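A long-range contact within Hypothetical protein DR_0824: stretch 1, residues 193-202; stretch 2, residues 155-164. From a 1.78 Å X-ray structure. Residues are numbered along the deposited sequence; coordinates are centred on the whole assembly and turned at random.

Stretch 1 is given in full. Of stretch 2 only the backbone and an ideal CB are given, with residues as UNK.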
# COMPACT_ATOMS: atom_id res chain seq x y z
N THR A 193 15.30 11.64 15.82
CA THR A 193 15.59 11.06 17.13
C THR A 193 14.81 9.76 17.34
O THR A 193 15.38 8.74 17.72
CB THR A 193 15.25 12.06 18.27
OG1 THR A 193 16.07 13.23 18.12
CG2 THR A 193 15.52 11.43 19.63
N HIS A 194 13.50 9.81 17.10
CA HIS A 194 12.66 8.61 17.24
C HIS A 194 13.16 7.50 16.32
O HIS A 194 13.29 6.34 16.74
CB HIS A 194 11.21 8.94 16.88
CG HIS A 194 10.44 9.62 17.97
ND1 HIS A 194 10.02 8.97 19.11
CD2 HIS A 194 9.99 10.90 18.08
CE1 HIS A 194 9.35 9.81 19.87
NE2 HIS A 194 9.32 10.99 19.27
N LEU A 195 13.40 7.85 15.07
CA LEU A 195 13.87 6.89 14.07
C LEU A 195 15.19 6.23 14.46
O LEU A 195 15.35 5.01 14.32
CB LEU A 195 14.01 7.58 12.71
CG LEU A 195 12.69 8.07 12.12
CD1 LEU A 195 12.94 8.93 10.90
CD2 LEU A 195 11.83 6.87 11.76
N GLU A 196 16.14 7.02 14.97
CA GLU A 196 17.43 6.47 15.36
C GLU A 196 17.26 5.48 16.51
O GLU A 196 17.95 4.47 16.57
CB GLU A 196 18.38 7.60 15.78
CG GLU A 196 18.63 8.62 14.69
CD GLU A 196 19.65 9.67 15.08
OE1 GLU A 196 19.54 10.22 16.20
OE2 GLU A 196 20.55 9.96 14.26
N ARG A 197 16.33 5.78 17.40
CA ARG A 197 16.06 4.92 18.54
C ARG A 197 15.46 3.59 18.07
O ARG A 197 15.93 2.52 18.45
CB ARG A 197 15.08 5.62 19.50
CG ARG A 197 14.98 4.99 20.87
CD ARG A 197 13.86 5.60 21.71
NE ARG A 197 12.55 5.21 21.20
CZ ARG A 197 11.40 5.40 21.85
NH1 ARG A 197 11.40 5.98 23.05
NH2 ARG A 197 10.26 5.01 21.31
N TRP A 198 14.44 3.67 17.22
CA TRP A 198 13.78 2.48 16.71
C TRP A 198 14.64 1.63 15.78
O TRP A 198 14.50 0.41 15.74
CB TRP A 198 12.48 2.85 15.99
CG TRP A 198 11.41 3.37 16.91
CD1 TRP A 198 11.10 2.91 18.16
CD2 TRP A 198 10.48 4.44 16.64
NE1 TRP A 198 10.04 3.62 18.68
CE2 TRP A 198 9.64 4.57 17.77
CE3 TRP A 198 10.28 5.30 15.55
CZ2 TRP A 198 8.62 5.52 17.84
CZ3 TRP A 198 9.26 6.25 15.62
CH2 TRP A 198 8.44 6.35 16.76
N ARG A 199 15.53 2.28 15.03
CA ARG A 199 16.39 1.56 14.09
C ARG A 199 17.22 0.49 14.79
O ARG A 199 17.61 -0.50 14.18
CB ARG A 199 17.31 2.55 13.36
CG ARG A 199 17.90 2.00 12.06
CD ARG A 199 16.79 1.67 11.07
NE ARG A 199 17.27 1.10 9.81
CZ ARG A 199 18.08 1.73 8.95
NH1 ARG A 199 18.51 2.95 9.22
NH2 ARG A 199 18.43 1.13 7.82
N ARG A 200 17.48 0.69 16.08
CA ARG A 200 18.26 -0.26 16.87
C ARG A 200 17.41 -1.46 17.29
O ARG A 200 17.94 -2.53 17.59
CB ARG A 200 18.81 0.42 18.12
CG ARG A 200 19.62 1.67 17.84
CD ARG A 200 19.72 2.54 19.09
NE ARG A 200 20.25 3.86 18.77
CZ ARG A 200 19.85 4.99 19.35
NH1 ARG A 200 18.92 4.96 20.29
NH2 ARG A 200 20.38 6.15 18.98
N LEU A 201 16.10 -1.27 17.32
CA LEU A 201 15.17 -2.33 17.73
C LEU A 201 14.67 -3.14 16.55
O LEU A 201 14.06 -4.19 16.71
CB LEU A 201 13.99 -1.71 18.48
CG LEU A 201 14.39 -0.83 19.66
CD1 LEU A 201 13.15 -0.28 20.34
CD2 LEU A 201 15.22 -1.64 20.64
N GLU A 202 14.93 -2.62 15.36
CA GLU A 202 14.53 -3.26 14.12
C GLU A 202 15.17 -4.65 13.96
O GLU A 202 16.35 -4.83 14.25
CB GLU A 202 14.92 -2.33 12.97
CG GLU A 202 15.11 -2.96 11.61
CD GLU A 202 15.55 -1.93 10.59
OE1 GLU A 202 14.75 -1.02 10.29
OE2 GLU A 202 16.70 -2.02 10.11
N UNK A 155 1.10 7.20 16.29
CA UNK A 155 1.54 7.32 17.68
C UNK A 155 2.83 6.57 17.97
O UNK A 155 2.95 5.39 17.68
CB UNK A 155 0.44 6.81 18.62
N UNK A 156 3.82 7.26 18.57
CA UNK A 156 5.09 6.62 18.90
C UNK A 156 4.92 5.35 19.75
O UNK A 156 5.64 4.37 19.56
CB UNK A 156 5.99 7.62 19.64
N UNK A 157 3.96 5.37 20.67
CA UNK A 157 3.72 4.21 21.52
C UNK A 157 3.22 3.02 20.71
O UNK A 157 3.43 1.87 21.10
CB UNK A 157 2.71 4.56 22.62
N UNK A 158 2.55 3.29 19.60
CA UNK A 158 2.07 2.22 18.74
C UNK A 158 3.29 1.61 18.05
O UNK A 158 3.40 0.39 17.94
CB UNK A 158 1.05 2.73 17.72
N UNK A 159 4.21 2.46 17.60
CA UNK A 159 5.42 1.95 16.95
C UNK A 159 6.16 1.05 17.94
O UNK A 159 6.64 -0.02 17.57
CB UNK A 159 6.32 3.09 16.47
N UNK A 160 6.27 1.49 19.19
CA UNK A 160 6.95 0.69 20.21
C UNK A 160 6.33 -0.70 20.28
O UNK A 160 7.04 -1.71 20.30
CB UNK A 160 6.88 1.38 21.58
N UNK A 161 5.01 -0.75 20.32
CA UNK A 161 4.29 -2.02 20.42
C UNK A 161 4.40 -2.90 19.18
O UNK A 161 4.69 -4.09 19.28
CB UNK A 161 2.81 -1.74 20.70
N UNK A 162 4.16 -2.32 18.00
CA UNK A 162 4.21 -3.10 16.77
C UNK A 162 5.60 -3.60 16.42
O UNK A 162 5.78 -4.71 15.91
CB UNK A 162 3.67 -2.26 15.61
N UNK A 163 6.60 -2.78 16.71
CA UNK A 163 7.97 -3.14 16.43
C UNK A 163 8.34 -4.42 17.20
O UNK A 163 9.21 -5.17 16.78
CB UNK A 163 8.91 -1.99 16.80
N UNK A 164 7.64 -4.67 18.30
CA UNK A 164 7.90 -5.85 19.13
C UNK A 164 7.05 -7.07 18.77
O UNK A 164 7.17 -8.12 19.40
CB UNK A 164 7.66 -5.50 20.60

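Two helices run nearly parallel here, their axes 13° apart and 11.6 Å at closest approach, and the side chain of Trp 198 bridges the gap. Reading the second helix means asking, turn by turn, what suits that indole.

Position 155 directs its CB away from stretch 1, with an extended backbone (-75/128) just before the helix. Small or polar residues, including the usual N-caps, would serve; the deposited residue is Ala 155, whose backbone O accepts a hydrogen bond from the backbone N of position 159 at 3.2 Å.

Position 156 points toward stretch 1, its ideal CB 3.8 Å from Trp 198 CZ2 and 4.0 Å from His 194 CE1. A compact apolar group suits a spot that borders both rings, and in a first turn, at phi -54°, proline is as plausible as alanine or valine. It is Pro 156, with CB 4.0 Å from Trp 198 CZ2 and 4.1 Å from His 194 CE1.

Positions 157 and 158 find nothing of stretch 1 within 5.5 Å of their ideal CB atoms, so this contact scarcely restricts them. They are Glu 157 and Val 158.

At 159 the CB points toward stretch 1 and lies 3.6 Å from Trp 198 CZ2. Here a flexible apolar chain, methionine or leucine, could spread over the indole. Met 159 does so: its CG sits over one face of the six-membered ring, 3.5 Å from Trp 198 CE2, in a CH-pi contact.

Position 160 points sideways, yet its ideal CB is 4.8 Å from Trp 198 NE1 and 5.0 Å from Arg 197 NH2. Two donors, one of them charged, call for an acceptor: aspartate answers best, while asparagine or a folded-back glutamate might also reach. Asp 160 uses one oxygen for both, OD1 accepting a hydrogen bond from Trp 198 NE1 (2.8 Å, 164°) at the ring edge and forming a salt bridge with Arg 197 NH2 at 2.8 Å. Arg 197 NH2 and Trp 198 NE1 lie 3.0 Å apart but, both being donors, do not hydrogen-bond to each other; both approach OD1 of Asp 160.

Positions 161 and 162 are out of reach and leave the choice open; they hold Ala 161 and Leu 162.

Position 163 again points toward stretch 1, but its ideal CB is 5.4 Å from Leu 201 CB, leaving room for a branched aliphatic such as leucine or isoleucine, or for methionine. Leu 163 fills it, CD2 lying 3.7 Å from Trp 198 CB and 4.2 Å from Leu 201 CB.

Position 164, pointing sideways beyond the contact, tolerates many residues; it is Ala 164.

Stretch 2 (155-164) APEVMDALLA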
# COMPACT_ATOMS: atom_id res chain seq x y z
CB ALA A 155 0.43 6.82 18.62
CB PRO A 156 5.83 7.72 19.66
CG PRO A 156 5.36 8.97 18.96
CD PRO A 156 3.87 8.71 18.82
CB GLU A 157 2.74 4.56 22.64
CG GLU A 157 3.40 5.27 23.81
CD GLU A 157 2.48 5.50 24.98
OE1 GLU A 157 1.74 4.56 25.36
OE2 GLU A 157 2.50 6.61 25.54
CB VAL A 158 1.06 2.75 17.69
CG1 VAL A 158 0.87 1.73 16.57
CG2 VAL A 158 -0.26 3.02 18.38
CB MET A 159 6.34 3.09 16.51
CG MET A 159 7.60 2.60 15.79
SD MET A 159 7.28 1.82 14.18
CE MET A 159 7.30 3.27 13.08
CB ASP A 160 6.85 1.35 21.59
CG ASP A 160 7.67 2.63 21.71
OD1 ASP A 160 8.70 2.75 21.02
OD2 ASP A 160 7.28 3.50 22.52
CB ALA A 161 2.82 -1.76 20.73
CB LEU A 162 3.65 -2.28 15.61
CG LEU A 162 2.19 -1.83 15.79
CD1 LEU A 162 1.73 -1.07 14.55
CD2 LEU A 162 1.30 -3.04 16.03
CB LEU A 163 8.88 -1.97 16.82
CG LEU A 163 10.15 -1.70 16.01
CD1 LEU A 163 9.89 -1.84 14.51
CD2 LEU A 163 10.64 -0.29 16.35
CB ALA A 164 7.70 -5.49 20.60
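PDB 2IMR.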